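Local structure of D-glycero-D-manno-heptose 1-phosphate kinase (Bacteroides thetaiotaomicron, 3K85) at residues P9-G13 with Q159-A163; G30-T36 with G168-F174; L185-I191 with K243-G249; V192-E196 with F329-D333. The protein probably acts as an ATP-dependent sugar kinase of the GHMP family, named for D-glycero-D-manno-heptose 1-phosphate. All coordinates share one frame. Residue numbers count along the deposited sequence, not the author numbering.

Interaction 1: P9-G13 with Q159-A163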
loop_
_atom_site.group_PDB
_atom_site.type_symbol
_atom_site.label_atom_id
_atom_site.label_comp_id
_atom_site.label_asym_id
_atom_site.label_seq_id
_atom_site.Cartn_x
_atom_site.Cartn_y
_atom_site.Cartn_z
ATOM N N PRO A 9 -15.635 -5.524 -7.292
ATOM C CA PRO A 9 -15.402 -4.522 -8.327
ATOM C C PRO A 9 -14.645 -5.038 -9.545
ATOM O O PRO A 9 -13.948 -6.050 -9.486
ATOM C CB PRO A 9 -14.621 -3.447 -7.578
ATOM C CG PRO A 9 -13.741 -4.272 -6.687
ATOM C CD PRO A 9 -14.690 -5.357 -6.171
ATOM N N LEU A 10 -14.806 -4.329 -10.656
ATOM C CA LEU A 10 -14.124 -4.664 -11.894
ATOM C C LEU A 10 -12.843 -3.861 -11.784
ATOM O O LEU A 10 -12.646 -3.157 -10.800
ATOM C CB LEU A 10 -14.944 -4.222 -13.110
ATOM C CG LEU A 10 -16.311 -4.897 -13.300
ATOM C CD1 LEU A 10 -17.089 -4.149 -14.368
ATOM C CD2 LEU A 10 -16.143 -6.364 -13.696
ATOM N N ARG A 11 -11.975 -3.946 -12.778
ATOM C CA ARG A 11 -10.720 -3.230 -12.681
ATOM C C ARG A 11 -10.209 -2.690 -13.996
ATOM O O ARG A 11 -10.661 -3.084 -15.057
ATOM C CB ARG A 11 -9.671 -4.159 -12.072
ATOM C CG ARG A 11 -9.425 -5.427 -12.883
ATOM C CD ARG A 11 -8.606 -5.121 -14.129
ATOM N NE ARG A 11 -8.421 -6.280 -14.995
ATOM C CZ ARG A 11 -8.648 -6.259 -16.305
ATOM N NH1 ARG A 11 -9.073 -5.142 -16.879
ATOM N NH2 ARG A 11 -8.440 -7.340 -17.041
ATOM N N LEU A 12 -9.250 -1.781 -13.898
ATOM C CA LEU A 12 -8.611 -1.179 -15.051
ATOM C C LEU A 12 -7.196 -1.724 -15.048
ATOM O O LEU A 12 -6.536 -1.740 -14.005
ATOM C CB LEU A 12 -8.551 0.333 -14.899
ATOM C CG LEU A 12 -9.374 1.192 -15.846
ATOM C CD1 LEU A 12 -10.716 0.541 -16.139
ATOM C CD2 LEU A 12 -9.558 2.557 -15.199
ATOM N N GLY A 13 -6.739 -2.182 -16.211
ATOM C CA GLY A 13 -5.390 -2.697 -16.319
ATOM C C GLY A 13 -4.505 -1.507 -16.610
ATOM O O GLY A 13 -4.405 -1.064 -17.756
ATOM N N GLN A 159 -4.284 -11.609 -13.124
ATOM C CA GLN A 159 -4.531 -10.323 -12.497
ATOM C C GLN A 159 -5.986 -10.064 -12.082
ATOM O O GLN A 159 -6.230 -9.530 -10.992
ATOM C CB GLN A 159 -4.012 -9.184 -13.385
ATOM C CG GLN A 159 -4.805 -8.921 -14.648
ATOM C CD GLN A 159 -4.465 -7.576 -15.241
ATOM O OE1 GLN A 159 -4.457 -6.566 -14.535
ATOM N NE2 GLN A 159 -4.184 -7.546 -16.540
ATOM N N ASP A 160 -6.934 -10.469 -12.928
ATOM C CA ASP A 160 -8.363 -10.281 -12.672
ATOM C C ASP A 160 -8.882 -10.880 -11.376
ATOM O O ASP A 160 -9.596 -10.218 -10.627
ATOM C CB ASP A 160 -9.198 -10.847 -13.826
ATOM C CG ASP A 160 -8.929 -10.147 -15.137
ATOM O OD1 ASP A 160 -8.082 -9.220 -15.164
ATOM O OD2 ASP A 160 -9.566 -10.530 -16.143
ATOM N N GLN A 161 -8.555 -12.134 -11.108
ATOM C CA GLN A 161 -9.044 -12.743 -9.877
ATOM C C GLN A 161 -8.540 -12.007 -8.633
ATOM O O GLN A 161 -9.299 -11.740 -7.698
ATOM C CB GLN A 161 -8.631 -14.219 -9.789
ATOM C CG GLN A 161 -9.381 -15.155 -10.737
ATOM C CD GLN A 161 -8.819 -15.161 -12.150
ATOM O OE1 GLN A 161 -8.011 -14.315 -12.525
ATOM N NE2 GLN A 161 -9.257 -16.131 -12.946
ATOM N N TYR A 162 -7.257 -11.669 -8.636
ATOM C CA TYR A 162 -6.654 -11.000 -7.490
ATOM C C TYR A 162 -7.146 -9.573 -7.294
ATOM O O TYR A 162 -7.346 -9.132 -6.154
ATOM C CB TYR A 162 -5.126 -11.032 -7.619
ATOM C CG TYR A 162 -4.533 -12.395 -7.340
ATOM C CD1 TYR A 162 -4.142 -12.750 -6.050
ATOM C CD2 TYR A 162 -4.439 -13.358 -8.345
ATOM C CE1 TYR A 162 -3.679 -14.033 -5.761
ATOM C CE2 TYR A 162 -3.977 -14.656 -8.062
ATOM C CZ TYR A 162 -3.605 -14.982 -6.770
ATOM O OH TYR A 162 -3.213 -16.270 -6.458
ATOM N N ALA A 163 -7.343 -8.845 -8.393
ATOM C CA ALA A 163 -7.819 -7.474 -8.288
ATOM C C ALA A 163 -9.198 -7.476 -7.619
ATOM O O ALA A 163 -9.447 -6.737 -6.665
ATOM C CB ALA A 163 -7.895 -6.835 -9.664
#
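The contact sets a strand of the central mixed sheet against the first turn of helix 159-166. Their axes come within 8.5 Å at 130°. The main bond is a salt bridge. Arg11 points its CA-to-CB bond at the helix and gives two hydrogen bonds to a single oxygen of Asp160: NH2 to OD1 is 2.7 Å, and NE to the same OD1 is 3.0 Å. The carboxylate oxygen lies near the guanidinium plane. Packing is modest. Arg11 CG packs 3.8 Å from Ala163 CB. Gln159 adds a looser contact, with OE1 4.0 Å from Arg11 NE, but that oxygen is hydrogen-bonded to Asn34. The third guanidinium nitrogen, Arg11 NH1, bonds to Gly112 O in the glycine-rich loop that binds nucleotide phosphates in GHMP kinases. The arginine therefore ties the strand both to the helix and to this loop. Pairing with Asp160 balances its charge in a partly buried place, probably close to the active site.

Interaction 2: G30-T36 with G168-F174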
loop_
_atom_site.group_PDB
_atom_site.type_symbol
_atom_site.label_atom_id
_atom_site.label_comp_id
_atom_site.label_asym_id
_atom_site.label_seq_id
_atom_site.Cartn_x
_atom_site.Cartn_y
_atom_site.Cartn_z
ATOM N N GLY A 30 5.943 -12.293 -13.798
ATOM C CA GLY A 30 5.082 -11.198 -14.218
ATOM C C GLY A 30 5.008 -10.010 -13.268
ATOM O O GLY A 30 5.315 -10.119 -12.077
ATOM N N LEU A 31 4.600 -8.867 -13.810
ATOM C CA LEU A 31 4.462 -7.650 -13.024
ATOM C C LEU A 31 3.220 -6.905 -13.484
ATOM O O LEU A 31 3.051 -6.628 -14.675
ATOM C CB LEU A 31 5.711 -6.767 -13.166
ATOM C CG LEU A 31 6.938 -7.284 -12.414
ATOM C CD1 LEU A 31 8.116 -6.356 -12.643
ATOM C CD2 LEU A 31 6.626 -7.388 -10.932
ATOM N N ILE A 32 2.347 -6.591 -12.533
ATOM C CA ILE A 32 1.112 -5.905 -12.850
ATOM C C ILE A 32 0.685 -4.772 -11.929
ATOM O O ILE A 32 0.757 -4.871 -10.701
ATOM C CB ILE A 32 -0.041 -6.917 -12.930
ATOM C CG1 ILE A 32 -0.019 -7.583 -14.306
ATOM C CG2 ILE A 32 -1.382 -6.229 -12.651
ATOM C CD1 ILE A 32 -1.155 -8.511 -14.558
ATOM N N LEU A 33 0.224 -3.689 -12.542
ATOM C CA LEU A 33 -0.286 -2.552 -11.795
ATOM C C LEU A 33 -1.712 -2.346 -12.266
ATOM O O LEU A 33 -1.943 -1.955 -13.407
ATOM C CB LEU A 33 0.520 -1.282 -12.071
ATOM C CG LEU A 33 0.054 -0.101 -11.210
ATOM C CD1 LEU A 33 0.354 -0.402 -9.754
ATOM C CD2 LEU A 33 0.761 1.172 -11.629
ATOM N N ASN A 34 -2.671 -2.637 -11.399
ATOM C CA ASN A 34 -4.075 -2.453 -11.743
ATOM C C ASN A 34 -4.839 -1.837 -10.570
ATOM O O ASN A 34 -4.336 -1.746 -9.444
ATOM C CB ASN A 34 -4.724 -3.782 -12.166
ATOM C CG ASN A 34 -4.620 -4.854 -11.101
ATOM O OD1 ASN A 34 -4.542 -4.560 -9.909
ATOM N ND2 ASN A 34 -4.630 -6.118 -11.532
ATOM N N ALA A 35 -6.069 -1.432 -10.837
ATOM C CA ALA A 35 -6.870 -0.780 -9.810
ATOM C C ALA A 35 -8.342 -1.031 -10.037
ATOM O O ALA A 35 -8.823 -0.897 -11.158
ATOM C CB ALA A 35 -6.592 0.718 -9.834
ATOM N N THR A 36 -9.057 -1.380 -8.975
ATOM C CA THR A 36 -10.478 -1.633 -9.086
ATOM C C THR A 36 -11.259 -0.324 -9.229
ATOM O O THR A 36 -10.810 0.727 -8.780
ATOM C CB THR A 36 -10.975 -2.411 -7.881
ATOM O OG1 THR A 36 -10.463 -1.809 -6.689
ATOM C CG2 THR A 36 -10.511 -3.865 -7.968
ATOM N N GLY A 168 -8.547 -1.867 -4.598
ATOM C CA GLY A 168 -7.614 -0.743 -4.577
ATOM C C GLY A 168 -6.566 -0.741 -5.685
ATOM O O GLY A 168 -6.767 -1.358 -6.729
ATOM N N PHE A 169 -5.469 -0.005 -5.475
ATOM C CA PHE A 169 -4.348 0.035 -6.423
ATOM C C PHE A 169 -3.346 -1.041 -5.950
ATOM O O PHE A 169 -2.775 -0.946 -4.856
ATOM C CB PHE A 169 -3.655 1.402 -6.412
ATOM C CG PHE A 169 -4.396 2.469 -7.161
ATOM C CD1 PHE A 169 -3.913 2.946 -8.376
ATOM C CD2 PHE A 169 -5.592 2.983 -6.665
ATOM C CE1 PHE A 169 -4.618 3.918 -9.089
ATOM C CE2 PHE A 169 -6.303 3.957 -7.372
ATOM C CZ PHE A 169 -5.817 4.421 -8.583
ATOM N N ASN A 170 -3.147 -2.063 -6.772
ATOM C CA ASN A 170 -2.243 -3.155 -6.431
ATOM C C ASN A 170 -1.091 -3.301 -7.438
ATOM O O ASN A 170 -1.232 -2.984 -8.620
ATOM C CB ASN A 170 -3.036 -4.472 -6.344
ATOM C CG ASN A 170 -3.976 -4.516 -5.142
ATOM O OD1 ASN A 170 -5.167 -4.819 -5.270
ATOM N ND2 ASN A 170 -3.437 -4.224 -3.960
ATOM N N TYR A 171 0.061 -3.733 -6.936
ATOM C CA TYR A 171 1.242 -3.991 -7.758
ATOM C C TYR A 171 1.449 -5.459 -7.442
ATOM O O TYR A 171 1.869 -5.814 -6.340
ATOM C CB TYR A 171 2.428 -3.174 -7.279
ATOM C CG TYR A 171 3.705 -3.367 -8.071
ATOM C CD1 TYR A 171 3.879 -2.751 -9.305
ATOM C CD2 TYR A 171 4.771 -4.108 -7.548
ATOM C CE1 TYR A 171 5.083 -2.853 -10.004
ATOM C CE2 TYR A 171 5.973 -4.219 -8.236
ATOM C CZ TYR A 171 6.119 -3.586 -9.465
ATOM O OH TYR A 171 7.295 -3.689 -10.164
HETATM N N MSE A 172 1.113 -6.309 -8.399
HETATM C CA MSE A 172 1.198 -7.748 -8.216
HETATM C C MSE A 172 2.411 -8.373 -8.870
HETATM O O MSE A 172 2.790 -8.023 -9.993
HETATM C CB MSE A 172 -0.066 -8.408 -8.767
HETATM C CG MSE A 172 -1.330 -7.617 -8.471
HETATM SE SE MSE A 172 -2.966 -8.477 -9.038
HETATM C CE MSE A 172 -4.072 -8.037 -7.483
ATOM N N GLU A 173 3.017 -9.307 -8.150
ATOM C CA GLU A 173 4.183 -10.014 -8.646
ATOM C C GLU A 173 3.754 -11.448 -8.887
ATOM O O GLU A 173 3.426 -12.169 -7.951
ATOM C CB GLU A 173 5.314 -9.948 -7.616
ATOM C CG GLU A 173 5.963 -8.574 -7.529
ATOM C CD GLU A 173 6.931 -8.436 -6.360
ATOM O OE1 GLU A 173 6.473 -8.183 -5.224
ATOM O OE2 GLU A 173 8.158 -8.586 -6.575
ATOM N N PHE A 174 3.705 -11.832 -10.156
ATOM C CA PHE A 174 3.333 -13.184 -10.542
ATOM C C PHE A 174 4.664 -13.834 -10.860
ATOM O O PHE A 174 5.132 -13.850 -12.005
ATOM C CB PHE A 174 2.417 -13.143 -11.760
ATOM C CG PHE A 174 1.080 -12.518 -11.473
ATOM C CD1 PHE A 174 0.106 -13.224 -10.771
ATOM C CD2 PHE A 174 0.815 -11.203 -11.850
ATOM C CE1 PHE A 174 -1.111 -12.636 -10.444
ATOM C CE2 PHE A 174 -0.402 -10.600 -11.527
ATOM C CZ PHE A 174 -1.366 -11.318 -10.822
HETATM O O HOH W 1 -6.501 -3.943 -8.003
#
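Strands 30-37 and 169-175 run antiparallel, with short-segment axes 4.6 Å apart. Ile32 has the most surface buried here. It forms a hydrogen-bonded pair with Met172, a selenomethionine: Ile32 N to Met172 O is 2.9 Å, and Met172 N to Ile32 O is 2.7 Å. Its side chain reaches past Met172 to Phe174, two residues further on: Ile32 CD1 is 3.8 Å from Phe174 CE2. Phe174 closes the ladder with Gly30 through two hydrogen bonds: Gly30 N to Phe174 O is 2.5 Å, and Phe174 N to Gly30 O is 3.0 Å. On the other face, Leu31 CD2 packs 3.7 Å from Glu173 CG. Further along, Ala35 CB sits 3.7 Å from the Phe169 ring centroid in a CH-pi contact. At the far end, Gly168 N donates to Thr36 OG1 at 2.8 Å, a hydroxyl also hydrogen-bonded to Ile332 O. Helix 159-166 packs on the Ile32 face, and helix 230-246 on the Leu31 face. Strands 4-15 and 179-185 flank the pair in the sheet.

Interaction 3: L185-I191 with K243-G249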
loop_
_atom_site.group_PDB
_atom_site.type_symbol
_atom_site.label_atom_id
_atom_site.label_comp_id
_atom_site.label_asym_id
_atom_site.label_seq_id
_atom_site.Cartn_x
_atom_site.Cartn_y
_atom_site.Cartn_z
ATOM N N LEU A 185 -1.199 -1.087 -2.448
ATOM C CA LEU A 185 -0.678 0.275 -2.334
ATOM C C LEU A 185 -1.649 1.333 -1.799
ATOM O O LEU A 185 -2.753 1.478 -2.320
ATOM C CB LEU A 185 -0.165 0.757 -3.697
ATOM C CG LEU A 185 0.877 -0.052 -4.473
ATOM C CD1 LEU A 185 1.125 0.641 -5.818
ATOM C CD2 LEU A 185 2.172 -0.152 -3.681
ATOM N N LYS A 186 -1.238 2.072 -0.768
ATOM C CA LYS A 186 -2.067 3.158 -0.247
ATOM C C LYS A 186 -1.897 4.293 -1.248
ATOM O O LYS A 186 -0.780 4.725 -1.500
ATOM C CB LYS A 186 -1.575 3.674 1.112
ATOM C CG LYS A 186 -1.825 2.779 2.300
ATOM C CD LYS A 186 -1.806 3.572 3.612
ATOM C CE LYS A 186 -0.546 4.411 3.763
ATOM N NZ LYS A 186 -0.406 4.946 5.136
HETATM N N MSE A 187 -2.979 4.780 -1.831
HETATM C CA MSE A 187 -2.838 5.874 -2.778
HETATM C C MSE A 187 -3.343 7.176 -2.173
HETATM O O MSE A 187 -4.481 7.247 -1.717
HETATM C CB MSE A 187 -3.597 5.567 -4.071
HETATM C CG MSE A 187 -2.932 4.521 -4.955
HETATM SE SE MSE A 187 -1.217 5.077 -5.748
HETATM C CE MSE A 187 -1.891 6.398 -6.980
ATOM N N LYS A 188 -2.492 8.196 -2.143
ATOM C CA LYS A 188 -2.911 9.492 -1.621
ATOM C C LYS A 188 -4.176 9.950 -2.369
ATOM O O LYS A 188 -4.268 9.820 -3.584
ATOM C CB LYS A 188 -1.781 10.519 -1.774
ATOM C CG LYS A 188 -0.590 10.229 -0.861
ATOM C CD LYS A 188 0.176 11.491 -0.484
ATOM C CE LYS A 188 0.957 12.072 -1.669
ATOM N NZ LYS A 188 2.132 11.233 -2.069
ATOM N N ARG A 189 -5.153 10.471 -1.640
ATOM C CA ARG A 189 -6.405 10.895 -2.251
ATOM C C ARG A 189 -6.258 11.865 -3.425
ATOM O O ARG A 189 -6.982 11.746 -4.419
ATOM C CB ARG A 189 -7.339 11.519 -1.199
ATOM C CG ARG A 189 -8.688 11.927 -1.786
ATOM C CD ARG A 189 -9.557 12.672 -0.794
ATOM N NE ARG A 189 -8.971 13.945 -0.387
ATOM C CZ ARG A 189 -9.551 14.793 0.459
ATOM N NH1 ARG A 189 -10.735 14.498 0.988
ATOM N NH2 ARG A 189 -8.949 15.935 0.777
ATOM N N TRP A 190 -5.342 12.819 -3.324
ATOM C CA TRP A 190 -5.179 13.772 -4.403
ATOM C C TRP A 190 -4.655 13.152 -5.694
ATOM O O TRP A 190 -4.932 13.654 -6.781
ATOM C CB TRP A 190 -4.276 14.931 -3.975
ATOM C CG TRP A 190 -2.812 14.627 -3.989
ATOM C CD1 TRP A 190 -2.044 14.265 -2.928
ATOM C CD2 TRP A 190 -1.930 14.693 -5.119
ATOM N NE1 TRP A 190 -0.739 14.103 -3.317
ATOM C CE2 TRP A 190 -0.639 14.360 -4.659
ATOM C CE3 TRP A 190 -2.105 14.998 -6.472
ATOM C CZ2 TRP A 190 0.478 14.327 -5.510
ATOM C CZ3 TRP A 190 -0.993 14.961 -7.319
ATOM C CH2 TRP A 190 0.279 14.629 -6.831
ATOM N N ILE A 191 -3.898 12.066 -5.589
ATOM C CA ILE A 191 -3.369 11.401 -6.787
ATOM C C ILE A 191 -4.529 10.680 -7.473
ATOM O O ILE A 191 -4.666 10.697 -8.701
ATOM C CB ILE A 191 -2.258 10.377 -6.416
ATOM C CG1 ILE A 191 -1.026 11.127 -5.908
ATOM C CG2 ILE A 191 -1.909 9.502 -7.615
ATOM C CD1 ILE A 191 0.048 10.213 -5.379
ATOM N N LYS A 243 4.189 2.255 -11.816
ATOM C CA LYS A 243 4.038 2.295 -10.366
ATOM C C LYS A 243 4.739 3.537 -9.841
ATOM O O LYS A 243 4.136 4.379 -9.167
ATOM C CB LYS A 243 4.664 1.066 -9.707
ATOM C CG LYS A 243 4.488 1.053 -8.194
ATOM C CD LYS A 243 5.228 -0.092 -7.538
ATOM C CE LYS A 243 6.731 0.080 -7.658
ATOM N NZ LYS A 243 7.447 -0.931 -6.837
ATOM N N LEU A 244 6.018 3.643 -10.173
ATOM C CA LEU A 244 6.835 4.758 -9.738
ATOM C C LEU A 244 6.322 6.126 -10.220
ATOM O O LEU A 244 6.546 7.142 -9.561
ATOM C CB LEU A 244 8.279 4.525 -10.183
ATOM C CG LEU A 244 9.292 5.626 -9.867
ATOM C CD1 LEU A 244 9.281 5.959 -8.370
ATOM C CD2 LEU A 244 10.677 5.169 -10.332
ATOM N N ALA A 245 5.628 6.154 -11.357
ATOM C CA ALA A 245 5.094 7.408 -11.874
ATOM C C ALA A 245 3.850 7.836 -11.093
ATOM O O ALA A 245 3.750 8.979 -10.653
ATOM C CB ALA A 245 4.750 7.262 -13.348
ATOM N N LEU A 246 2.906 6.916 -10.923
ATOM C CA LEU A 246 1.669 7.210 -10.204
ATOM C C LEU A 246 1.812 7.423 -8.696
ATOM O O LEU A 246 0.973 8.092 -8.084
ATOM C CB LEU A 246 0.642 6.110 -10.446
ATOM C CG LEU A 246 0.009 6.062 -11.832
ATOM C CD1 LEU A 246 -1.078 5.002 -11.821
ATOM C CD2 LEU A 246 -0.581 7.422 -12.193
ATOM N N LEU A 247 2.845 6.844 -8.089
ATOM C CA LEU A 247 3.054 7.019 -6.658
ATOM C C LEU A 247 3.454 8.461 -6.357
ATOM O O LEU A 247 3.336 8.925 -5.220
ATOM C CB LEU A 247 4.144 6.076 -6.148
ATOM C CG LEU A 247 3.781 4.599 -6.017
ATOM C CD1 LEU A 247 4.978 3.837 -5.464
ATOM C CD2 LEU A 247 2.570 4.443 -5.108
ATOM N N LYS A 248 3.939 9.163 -7.378
ATOM C CA LYS A 248 4.355 10.554 -7.228
ATOM C C LYS A 248 3.303 11.511 -7.803
ATOM O O LYS A 248 3.413 12.727 -7.655
ATOM C CB LYS A 248 5.712 10.783 -7.916
ATOM C CG LYS A 248 6.906 10.192 -7.160
ATOM C CD LYS A 248 8.237 10.630 -7.779
ATOM C CE LYS A 248 9.427 10.458 -6.815
ATOM N NZ LYS A 248 9.756 9.033 -6.499
ATOM N N GLY A 249 2.284 10.952 -8.452
ATOM C CA GLY A 249 1.230 11.769 -9.029
ATOM C C GLY A 249 1.588 12.316 -10.399
ATOM O O GLY A 249 0.919 13.205 -10.933
HETATM O O HOH W 2 2.459 8.258 -2.937
#
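Lys243 lies near the C-terminal end of helix 230-246. Its CG is 4.1 Å from Leu185 CD1, while its ammonium group bonds to Asn183 of the second subunit. Leu246 meets two side chains: its backbone O is 3.5 Å from CE of selenomethionine Met187 and 3.2 Å from Ile191 CG2. Leu247 has the largest buried area here. Its CD2 packs 4.1 Å from Leu185 CD1 and 3.9 Å from Met187 SE. It also touches Val182 of the second subunit. Leu247 O receives a hydrogen bond from a water at 2.5 Å, and Lys188 NZ donates to that water at 3.1 Å. The helix closes in a Schellman motif, with Gly249 as C-prime residue: the amide of the next residue bonds back to Ala245 O, and Gly249 N makes a weak 3.2 Å bond to Leu246 O. Lys248 O sits 3.8 Å from Trp190 CH2. Gly249, with positive phi, has its CA 3.7 Å from Trp190 CH2. A beta carbon there would clash with the indole.

Interaction 4: V192-E196 with F329-D333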
loop_
_atom_site.group_PDB
_atom_site.type_symbol
_atom_site.label_atom_id
_atom_site.label_comp_id
_atom_site.label_asym_id
_atom_site.label_seq_id
_atom_site.Cartn_x
_atom_site.Cartn_y
_atom_site.Cartn_z
ATOM N N VAL A 192 -5.378 10.067 -6.661
ATOM C CA VAL A 192 -6.529 9.347 -7.174
ATOM C C VAL A 192 -7.479 10.316 -7.856
ATOM O O VAL A 192 -7.953 10.043 -8.962
ATOM C CB VAL A 192 -7.272 8.620 -6.051
ATOM C CG1 VAL A 192 -8.488 7.889 -6.614
ATOM C CG2 VAL A 192 -6.326 7.644 -5.375
ATOM N N ASP A 193 -7.768 11.438 -7.195
ATOM C CA ASP A 193 -8.639 12.457 -7.779
ATOM C C ASP A 193 -8.006 13.039 -9.052
ATOM O O ASP A 193 -8.690 13.263 -10.053
ATOM C CB ASP A 193 -8.904 13.600 -6.787
ATOM C CG ASP A 193 -9.937 13.239 -5.745
ATOM O OD1 ASP A 193 -10.968 12.633 -6.104
ATOM O OD2 ASP A 193 -9.729 13.575 -4.567
ATOM N N GLU A 194 -6.701 13.284 -9.013
ATOM C CA GLU A 194 -6.024 13.827 -10.184
ATOM C C GLU A 194 -6.105 12.842 -11.335
ATOM O O GLU A 194 -6.362 13.238 -12.469
ATOM C CB GLU A 194 -4.552 14.114 -9.889
ATOM C CG GLU A 194 -3.808 14.751 -11.061
ATOM C CD GLU A 194 -4.312 16.154 -11.394
ATOM O OE1 GLU A 194 -5.326 16.591 -10.805
ATOM O OE2 GLU A 194 -3.692 16.821 -12.254
ATOM N N LEU A 195 -5.874 11.561 -11.042
ATOM C CA LEU A 195 -5.919 10.535 -12.073
ATOM C C LEU A 195 -7.337 10.380 -12.618
ATOM O O LEU A 195 -7.525 10.235 -13.827
ATOM C CB LEU A 195 -5.422 9.188 -11.525
ATOM C CG LEU A 195 -5.094 8.132 -12.592
ATOM C CD1 LEU A 195 -3.797 8.505 -13.314
ATOM C CD2 LEU A 195 -4.957 6.768 -11.949
ATOM N N GLU A 196 -8.333 10.408 -11.734
ATOM C CA GLU A 196 -9.717 10.267 -12.177
ATOM C C GLU A 196 -10.154 11.406 -13.100
ATOM O O GLU A 196 -10.872 11.172 -14.070
ATOM C CB GLU A 196 -10.673 10.177 -10.982
ATOM C CG GLU A 196 -10.444 8.950 -10.109
ATOM C CD GLU A 196 -11.410 8.860 -8.938
ATOM O OE1 GLU A 196 -11.630 9.888 -8.256
ATOM O OE2 GLU A 196 -11.938 7.758 -8.691
ATOM N N PHE A 329 -16.591 6.573 -14.386
ATOM C CA PHE A 329 -16.153 5.678 -13.333
ATOM C C PHE A 329 -15.382 6.419 -12.253
ATOM O O PHE A 329 -15.020 7.582 -12.401
ATOM C CB PHE A 329 -15.229 4.609 -13.925
ATOM C CG PHE A 329 -13.848 5.116 -14.212
ATOM C CD1 PHE A 329 -12.828 4.950 -13.280
ATOM C CD2 PHE A 329 -13.591 5.866 -15.357
ATOM C CE1 PHE A 329 -11.577 5.531 -13.482
ATOM C CE2 PHE A 329 -12.336 6.457 -15.571
ATOM C CZ PHE A 329 -11.331 6.290 -14.633
ATOM N N GLN A 330 -15.119 5.697 -11.174
ATOM C CA GLN A 330 -14.346 6.198 -10.060
ATOM C C GLN A 330 -13.577 4.992 -9.519
ATOM O O GLN A 330 -14.064 3.858 -9.571
ATOM C CB GLN A 330 -15.264 6.775 -8.980
ATOM C CG GLN A 330 -16.005 8.033 -9.410
ATOM C CD GLN A 330 -15.054 9.152 -9.799
ATOM O OE1 GLN A 330 -14.221 9.576 -8.997
ATOM N NE2 GLN A 330 -15.172 9.635 -11.034
ATOM N N PHE A 331 -12.368 5.234 -9.033
ATOM C CA PHE A 331 -11.557 4.170 -8.466
ATOM C C PHE A 331 -12.154 3.819 -7.117
ATOM O O PHE A 331 -12.624 4.700 -6.400
ATOM C CB PHE A 331 -10.124 4.651 -8.285
ATOM C CG PHE A 331 -9.367 4.771 -9.567
ATOM C CD1 PHE A 331 -9.022 3.633 -10.293
ATOM C CD2 PHE A 331 -8.996 6.015 -10.051
ATOM C CE1 PHE A 331 -8.315 3.733 -11.481
ATOM C CE2 PHE A 331 -8.290 6.134 -11.238
ATOM C CZ PHE A 331 -7.946 4.992 -11.956
ATOM N N ILE A 332 -12.163 2.539 -6.773
ATOM C CA ILE A 332 -12.705 2.132 -5.487
ATOM C C ILE A 332 -11.576 1.391 -4.775
ATOM O O ILE A 332 -10.901 0.556 -5.378
ATOM C CB ILE A 332 -13.977 1.245 -5.674
ATOM C CG1 ILE A 332 -14.576 0.887 -4.315
ATOM C CG2 ILE A 332 -13.643 -0.010 -6.436
ATOM C CD1 ILE A 332 -15.061 2.103 -3.520
ATOM N N ASP A 333 -11.350 1.704 -3.501
ATOM C CA ASP A 333 -10.253 1.081 -2.759
ATOM C C ASP A 333 -10.532 -0.262 -2.108
ATOM O O ASP A 333 -9.601 -0.940 -1.674
ATOM C CB ASP A 333 -9.727 2.026 -1.678
ATOM C CG ASP A 333 -8.454 1.499 -1.022
ATOM O OD1 ASP A 333 -7.398 1.499 -1.691
ATOM O OD2 ASP A 333 -8.509 1.072 0.156
#
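A helix of the GHMP kinase fold, 189-197, packs one face on the irregular loop 329-333, which leads back to the mixed sheet at strand 337-340. Positions 192, 195 and 196 have the i, i+3, i+4 spacing that lines up side chains on one side of a helix. All three touch Phe331. Val192 starts the row, with its CG1 3.9 Å from Phe331 CD2. Leu195 comes closer, with CD2 3.5 Å from Phe331 CE2. Glu196 is the most heavily buried residue of the contact, and its CG is 3.3 Å from Phe331 CD2. The Phe331 ring also meets Phe169 on the central sheet, with the planes at about 50°. It thus links the helix to that sheet. The segment itself is tied to strand 30-37 by a backbone bond between Ile332 and Thr36. Beyond the ring, the Glu196 carboxylate bonds to the loop backbone: Phe331 N donates to Glu196 OE2 at 2.6 Å, with an N-H...O angle of 156°.

How the interactions relate
Interaction 2 is the buried core contact and the most extensive, held mainly by backbone hydrogen bonds. The other three are partly buried and rely more on side chains. The centre of interaction 1 lies about 3 Å from the centre of the chain; a salt bridge dominates. It joins interaction 2 through a probable backbone hydrogen bond, Leu12 N to Ala35 O, 2.9 Å; Gln159 packs on Ile32 and probably hydrogen-bonds Asn34. Interactions 3 and 4 share helix 189-197. Interaction 3 is largely apolar and meets the second subunit widely; interaction 4 mixes a phenylalanine with a buried carboxylate and reaches that subunit through Asp333. Phe169 of interaction 2 touches Met187 and Phe331.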